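Side-chain contacts in 4-hydroxy-tetrahydrodipicolinate synthase (Thermotoga maritima, PDB 1O5K), which probably catalyses the condensation of pyruvate with aspartate beta-semialdehyde to 4-hydroxy-tetrahydrodipicolinate, a step of lysine biosynthesis: residues Ile21-Lys26 against Pro60-Asp65; Leu30-Tyr35 against Val71-Glu76. All coordinates share one frame; numbering follows the deposited sequence.

Interaction 1. Residues Ile21-Lys26 against Pro60-Asp65; sequences IVTPFK and PTVNED
Val-62 meets both Thr-23 and Phe-25 with a single methyl, CG2. From Thr-23 the methyl comes head-on, tip to tip, with CG2 of Thr-23 lying 4.1 Å from CG2 of Val-62. Against Phe-25 the same Val-62 CG2 sits at the ring edge, close to the ring plane, 4.1 Å from CZ. The Val-62 rotamer explains this double use: CG1 stands anti to the backbone N (chi1 176°), which leaves CG2 beside that N and facing the other segment. Thr-23 divides its branches. With chi1 at -60°, OG1 sits beside the backbone N and turns aside to hydrogen-bond Gly-57 O, while CG2 is anti to that N and is given to the valine. The Phe-25 ring folds back over its own chain, and Thr-23 O lies 3.6 Å above the plane, over the ring centre; that carbonyl also takes a hydrogen bond from Lys-268 NZ. All three touching side chains are buried, and across the contact they meet through carbon alone. Thr-23 lies about 8 Å, side chain to side chain, from Thr-56, a predicted pyruvate-binding residue. In the barrel, the contact joins the loop after strand 16-20, and the short strand 25-26 that follows it, to the loop after strand 49-52, just before Asn-63 caps helix 64-78; Leu-70 of that helix touches Thr-23, and helix 265-273 reaches Phe-25 through Lys-268.

Interaction 2. Residues Leu30-Tyr35 against Val71-Glu76; sequences LDLESY and VSRTLE. With CA (calcium ion), chain C.
Tyr-35 swings its CG anti to the backbone N (chi1 -176°), which sends the phenol across to the neighbouring helix, where Thr-74 holds OG1 beside its own N (chi1 -55°) to receive it. Tyr-35 OH donates to Thr-74 OG1 over 2.6 Å, a short bond. The two side chains cross at about a right angle, and the threonine oxygen lies in the ring plane at its edge, 3.2 Å from Tyr-35 CE2. Thr-74 OG1 passes the bond on to Leu-70 O, one turn back in its helix, so both buried hydroxyls are engaged in a short hydrogen-bond chain that ends on a backbone carbonyl. A phenylalanine in place of Tyr-35 would probably leave Thr-74 OG1 without its donor. The setting is the TIM barrel: helices 32-44 and 64-78 pack side by side outside the parallel strands, and both Tyr-35 and Thr-74 rest on Val-52 of strand 49-52. Farther out, the helices meet more loosely, Leu-32 CD2 touching Arg-73 CB at 4.4 Å. Water 1 bridges the same pair, donating to Leu-32 O and accepting from Arg-73 NE at 3.1 Å. The Arg-73 guanidinium is fixed at two further points: NH2 pairs with Glu-36, and NH1 forms a salt bridge with Glu-76 OE2, 2.7 Å away in the guanidinium plane and met on the anti side of the carboxylate. At the start of helix 32-44, Asp-31 is the N-cap, its OD1 accepting from Ser-34 N. Glu-76 gives its backbone O to the calcium ion at 2.3 Å, and three waters and Asp-79 OD1 also bind the ion.

From the N terminus the chain runs through 21-26, turns in the short antiparallel hairpin 25-26/29-30, and enters helix 32-44 by way of 30-35. It then passes through strand 49-52 to 60-65, where interaction 1 closes the first loop, and on along helix 64-78 to 71-76, where interaction 2 closes the second. The two loops cross, since their segments alternate along the sequence. Their centres are 10 Å apart and they touch directly: Pro-24 O is 2.9 Å from Asp-31 N, a probable hydrogen bond. Interaction 1 ties the segment after the first barrel strand, hairpin strand included, to the loop after the second; interaction 2 joins the helices that come after those loops.

Interaction 1. Residues Ile21-Lys26 against Pro60-Asp65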
loop_
_atom_site.group_PDB
_atom_site.type_symbol
_atom_site.label_atom_id
_atom_site.label_comp_id
_atom_site.label_asym_id
_atom_site.label_seq_id
_atom_site.Cartn_x
_atom_site.Cartn_y
_atom_site.Cartn_z
ATOM N N ILE A 21 9.035 -27.042 -9.397
ATOM C CA ILE A 21 10.369 -27.352 -9.952
ATOM C C ILE A 21 10.638 -26.445 -11.155
ATOM O O ILE A 21 9.717 -26.091 -11.898
ATOM C CB ILE A 21 10.481 -28.846 -10.277
ATOM C CG1 ILE A 21 11.954 -29.220 -10.514
ATOM C CG2 ILE A 21 9.573 -29.247 -11.469
ATOM C CD1 ILE A 21 12.246 -30.695 -10.516
ATOM N N VAL A 22 11.882 -25.967 -11.250
ATOM C CA VAL A 22 12.339 -25.211 -12.422
ATOM C C VAL A 22 12.346 -26.066 -13.707
ATOM O O VAL A 22 12.317 -27.283 -13.668
ATOM C CB VAL A 22 13.751 -24.601 -12.241
ATOM C CG1 VAL A 22 13.859 -23.684 -11.014
ATOM C CG2 VAL A 22 14.794 -25.704 -12.173
ATOM N N THR A 23 12.292 -25.362 -14.840
ATOM C CA THR A 23 12.429 -25.920 -16.150
ATOM C C THR A 23 13.840 -25.549 -16.651
ATOM O O THR A 23 14.050 -24.439 -17.095
ATOM C CB THR A 23 11.327 -25.355 -17.082
ATOM O OG1 THR A 23 10.023 -25.695 -16.564
ATOM C CG2 THR A 23 11.411 -26.033 -18.431
ATOM N N PRO A 24 14.816 -26.463 -16.577
ATOM C CA PRO A 24 16.134 -26.130 -17.078
ATOM C C PRO A 24 16.195 -26.009 -18.583
ATOM O O PRO A 24 15.499 -26.734 -19.306
ATOM C CB PRO A 24 17.004 -27.304 -16.608
ATOM C CG PRO A 24 16.165 -28.020 -15.591
ATOM C CD PRO A 24 14.774 -27.805 -15.996
ATOM N N PHE A 25 17.024 -25.074 -19.036
ATOM C CA PHE A 25 17.305 -24.859 -20.418
ATOM C C PHE A 25 18.778 -24.921 -20.656
ATOM O O PHE A 25 19.585 -24.585 -19.772
ATOM C CB PHE A 25 16.837 -23.471 -20.897
ATOM C CG PHE A 25 15.355 -23.180 -20.637
ATOM C CD1 PHE A 25 14.960 -22.105 -19.832
ATOM C CD2 PHE A 25 14.364 -23.976 -21.198
ATOM C CE1 PHE A 25 13.625 -21.838 -19.602
ATOM C CE2 PHE A 25 13.037 -23.717 -20.942
ATOM C CZ PHE A 25 12.651 -22.667 -20.175
ATOM N N LYS A 26 19.127 -25.349 -21.857
ATOM C CA LYS A 26 20.515 -25.265 -22.361
ATOM C C LYS A 26 20.477 -24.790 -23.804
ATOM O O LYS A 26 19.717 -25.340 -24.603
ATOM C CB LYS A 26 21.176 -26.609 -22.298
ATOM C CG LYS A 26 22.643 -26.550 -22.744
ATOM C CD LYS A 26 23.457 -27.641 -22.085
ATOM C CE LYS A 26 24.864 -27.664 -22.662
ATOM N NZ LYS A 26 25.619 -28.831 -22.119
ATOM N N PRO A 60 5.093 -19.323 -18.693
ATOM C CA PRO A 60 4.762 -18.393 -19.767
ATOM C C PRO A 60 5.571 -18.588 -21.044
ATOM O O PRO A 60 5.078 -18.272 -22.116
ATOM C CB PRO A 60 5.068 -17.005 -19.143
ATOM C CG PRO A 60 4.864 -17.231 -17.755
ATOM C CD PRO A 60 5.486 -18.595 -17.479
ATOM N N THR A 61 6.779 -19.145 -20.933
ATOM C CA THR A 61 7.673 -19.241 -22.065
ATOM C C THR A 61 7.979 -20.662 -22.566
ATOM O O THR A 61 8.821 -20.847 -23.464
ATOM C CB THR A 61 8.995 -18.524 -21.775
ATOM O OG1 THR A 61 9.581 -19.079 -20.622
ATOM C CG2 THR A 61 8.774 -17.057 -21.485
ATOM N N VAL A 62 7.268 -21.651 -22.031
ATOM C CA VAL A 62 7.425 -23.040 -22.479
ATOM C C VAL A 62 6.262 -23.367 -23.398
ATOM O O VAL A 62 5.111 -23.234 -23.010
ATOM C CB VAL A 62 7.447 -23.964 -21.285
ATOM C CG1 VAL A 62 7.516 -25.413 -21.729
ATOM C CG2 VAL A 62 8.679 -23.633 -20.405
ATOM N N ASN A 63 6.577 -23.821 -24.603
ATOM C CA ASN A 63 5.581 -23.979 -25.650
ATOM C C ASN A 63 4.843 -25.312 -25.487
ATOM O O ASN A 63 5.221 -26.146 -24.668
ATOM C CB ASN A 63 6.205 -23.741 -27.028
ATOM C CG ASN A 63 6.973 -24.930 -27.565
ATOM O OD1 ASN A 63 6.662 -26.093 -27.270
ATOM N ND2 ASN A 63 7.974 -24.648 -28.398
ATOM N N GLU A 64 3.755 -25.517 -26.219
ATOM C CA GLU A 64 2.933 -26.695 -25.947
ATOM C C GLU A 64 3.659 -28.016 -26.139
ATOM O O GLU A 64 3.466 -28.948 -25.360
ATOM C CB GLU A 64 1.652 -26.688 -26.797
ATOM C CG GLU A 64 0.668 -25.581 -26.430
ATOM C CD GLU A 64 -0.792 -26.021 -26.561
ATOM O OE1 GLU A 64 -1.128 -26.782 -27.520
ATOM O OE2 GLU A 64 -1.600 -25.616 -25.689
ATOM N N ASP A 65 4.465 -28.135 -27.182
ATOM C CA ASP A 65 5.197 -29.369 -27.413
ATOM C C ASP A 65 6.218 -29.627 -26.290
ATOM O O ASP A 65 6.360 -30.733 -25.797
ATOM C CB ASP A 65 5.834 -29.359 -28.794
ATOM C CG ASP A 65 4.778 -29.516 -29.922
ATOM O OD1 ASP A 65 3.903 -30.430 -29.788
ATOM O OD2 ASP A 65 4.738 -28.781 -30.957
#

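Interaction 2. Residues Leu30-Tyr35 against Val71-Glu76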
loop_
_atom_site.group_PDB
_atom_site.type_symbol
_atom_site.label_atom_id
_atom_site.label_comp_id
_atom_site.label_asym_id
_atom_site.label_seq_id
_atom_site.Cartn_x
_atom_site.Cartn_y
_atom_site.Cartn_z
ATOM N N LEU A 30 14.864 -26.957 -23.894
ATOM C CA LEU A 30 14.674 -27.788 -22.713
ATOM C C LEU A 30 15.887 -28.692 -22.484
ATOM O O LEU A 30 16.440 -29.289 -23.428
ATOM C CB LEU A 30 13.519 -28.746 -22.863
ATOM C CG LEU A 30 12.102 -28.338 -22.825
ATOM C CD1 LEU A 30 11.299 -29.660 -22.922
ATOM C CD2 LEU A 30 11.779 -27.587 -21.541
ATOM N N ASP A 31 16.294 -28.784 -21.238
ATOM C CA ASP A 31 17.468 -29.591 -20.856
ATOM C C ASP A 31 16.990 -30.715 -19.939
ATOM O O ASP A 31 17.038 -30.595 -18.708
ATOM C CB ASP A 31 18.481 -28.700 -20.156
ATOM C CG ASP A 31 19.734 -29.443 -19.712
ATOM O OD1 ASP A 31 19.819 -30.683 -19.851
ATOM O OD2 ASP A 31 20.667 -28.841 -19.156
ATOM N N LEU A 32 16.481 -31.794 -20.536
ATOM C CA LEU A 32 15.869 -32.862 -19.740
ATOM C C LEU A 32 16.930 -33.644 -18.957
ATOM O O LEU A 32 16.604 -34.274 -17.959
ATOM C CB LEU A 32 15.037 -33.806 -20.617
ATOM C CG LEU A 32 13.792 -33.171 -21.229
ATOM C CD1 LEU A 32 13.124 -34.122 -22.207
ATOM C CD2 LEU A 32 12.802 -32.749 -20.139
ATOM N N GLU A 33 18.188 -33.654 -19.385
ATOM C CA GLU A 33 19.191 -34.395 -18.598
ATOM C C GLU A 33 19.447 -33.693 -17.258
ATOM O O GLU A 33 19.477 -34.329 -16.204
ATOM C CB GLU A 33 20.502 -34.626 -19.367
ATOM N N SER A 34 19.582 -32.379 -17.273
ATOM C CA SER A 34 19.684 -31.654 -16.028
ATOM C C SER A 34 18.372 -31.757 -15.214
ATOM O O SER A 34 18.404 -31.910 -14.008
ATOM C CB SER A 34 20.009 -30.182 -16.288
ATOM O OG SER A 34 21.346 -30.056 -16.764
ATOM N N TYR A 35 17.237 -31.684 -15.882
ATOM C CA TYR A 35 15.921 -31.810 -15.192
ATOM C C TYR A 35 15.861 -33.122 -14.434
ATOM O O TYR A 35 15.482 -33.161 -13.251
ATOM C CB TYR A 35 14.820 -31.758 -16.218
ATOM C CG TYR A 35 13.446 -31.790 -15.643
ATOM C CD1 TYR A 35 13.012 -30.768 -14.827
ATOM C CD2 TYR A 35 12.613 -32.877 -15.842
ATOM C CE1 TYR A 35 11.722 -30.766 -14.288
ATOM C CE2 TYR A 35 11.332 -32.897 -15.290
ATOM C CZ TYR A 35 10.900 -31.861 -14.505
ATOM O OH TYR A 35 9.627 -31.868 -13.953
ATOM N N VAL A 71 6.165 -32.845 -19.083
ATOM C CA VAL A 71 5.200 -33.513 -18.205
ATOM C C VAL A 71 5.433 -35.032 -18.299
ATOM O O VAL A 71 5.492 -35.742 -17.274
ATOM C CB VAL A 71 3.765 -33.135 -18.560
ATOM C CG1 VAL A 71 2.721 -34.120 -17.894
ATOM C CG2 VAL A 71 3.541 -31.680 -18.169
ATOM N N SER A 72 5.502 -35.540 -19.526
ATOM C CA SER A 72 5.665 -36.977 -19.735
ATOM C C SER A 72 6.943 -37.472 -19.095
ATOM O O SER A 72 6.952 -38.541 -18.446
ATOM C CB SER A 72 5.661 -37.296 -21.228
ATOM O OG SER A 72 4.359 -37.017 -21.738
ATOM N N ARG A 73 8.027 -36.707 -19.251
ATOM C CA ARG A 73 9.293 -37.140 -18.670
ATOM C C ARG A 73 9.247 -37.148 -17.128
ATOM O O ARG A 73 9.825 -38.012 -16.510
ATOM C CB ARG A 73 10.462 -36.296 -19.158
ATOM C CG ARG A 73 11.836 -36.837 -18.752
ATOM C CD ARG A 73 12.049 -38.295 -19.272
ATOM N NE ARG A 73 13.190 -38.990 -18.685
ATOM C CZ ARG A 73 13.332 -40.334 -18.645
ATOM N NH1 ARG A 73 12.394 -41.147 -19.122
ATOM N NH2 ARG A 73 14.416 -40.881 -18.104
ATOM N N THR A 74 8.538 -36.196 -16.512
ATOM C CA THR A 74 8.420 -36.152 -15.058
ATOM C C THR A 74 7.686 -37.399 -14.575
ATOM O O THR A 74 8.145 -38.115 -13.669
ATOM C CB THR A 74 7.650 -34.920 -14.629
ATOM O OG1 THR A 74 8.277 -33.748 -15.191
ATOM C CG2 THR A 74 7.720 -34.788 -13.109
ATOM N N LEU A 75 6.568 -37.699 -15.235
ATOM C CA LEU A 75 5.807 -38.931 -14.874
ATOM C C LEU A 75 6.649 -40.195 -15.010
ATOM O O LEU A 75 6.556 -41.100 -14.166
ATOM C CB LEU A 75 4.501 -38.997 -15.647
ATOM C CG LEU A 75 3.464 -37.940 -15.337
ATOM C CD1 LEU A 75 2.525 -37.772 -16.536
ATOM C CD2 LEU A 75 2.682 -38.296 -14.043
ATOM N N GLU A 76 7.453 -40.279 -16.063
ATOM C CA GLU A 76 8.372 -41.393 -16.288
ATOM C C GLU A 76 9.415 -41.556 -15.180
ATOM O O GLU A 76 9.593 -42.642 -14.652
ATOM C CB GLU A 76 9.094 -41.241 -17.626
ATOM C CG GLU A 76 8.160 -41.491 -18.795
ATOM C CD GLU A 76 8.776 -41.148 -20.144
ATOM O OE1 GLU A 76 8.077 -41.337 -21.169
ATOM O OE2 GLU A 76 9.930 -40.693 -20.184
HETATM CA CA CA C . 9.861 -44.874 -15.242
HETATM O O HOH W 1 15.616 -37.129 -18.895
HETATM O O HOH W 2 7.037 -45.187 -15.328
HETATM O O HOH W 3 11.866 -45.145 -14.066
HETATM O O HOH W 4 11.825 -44.165 -16.297
#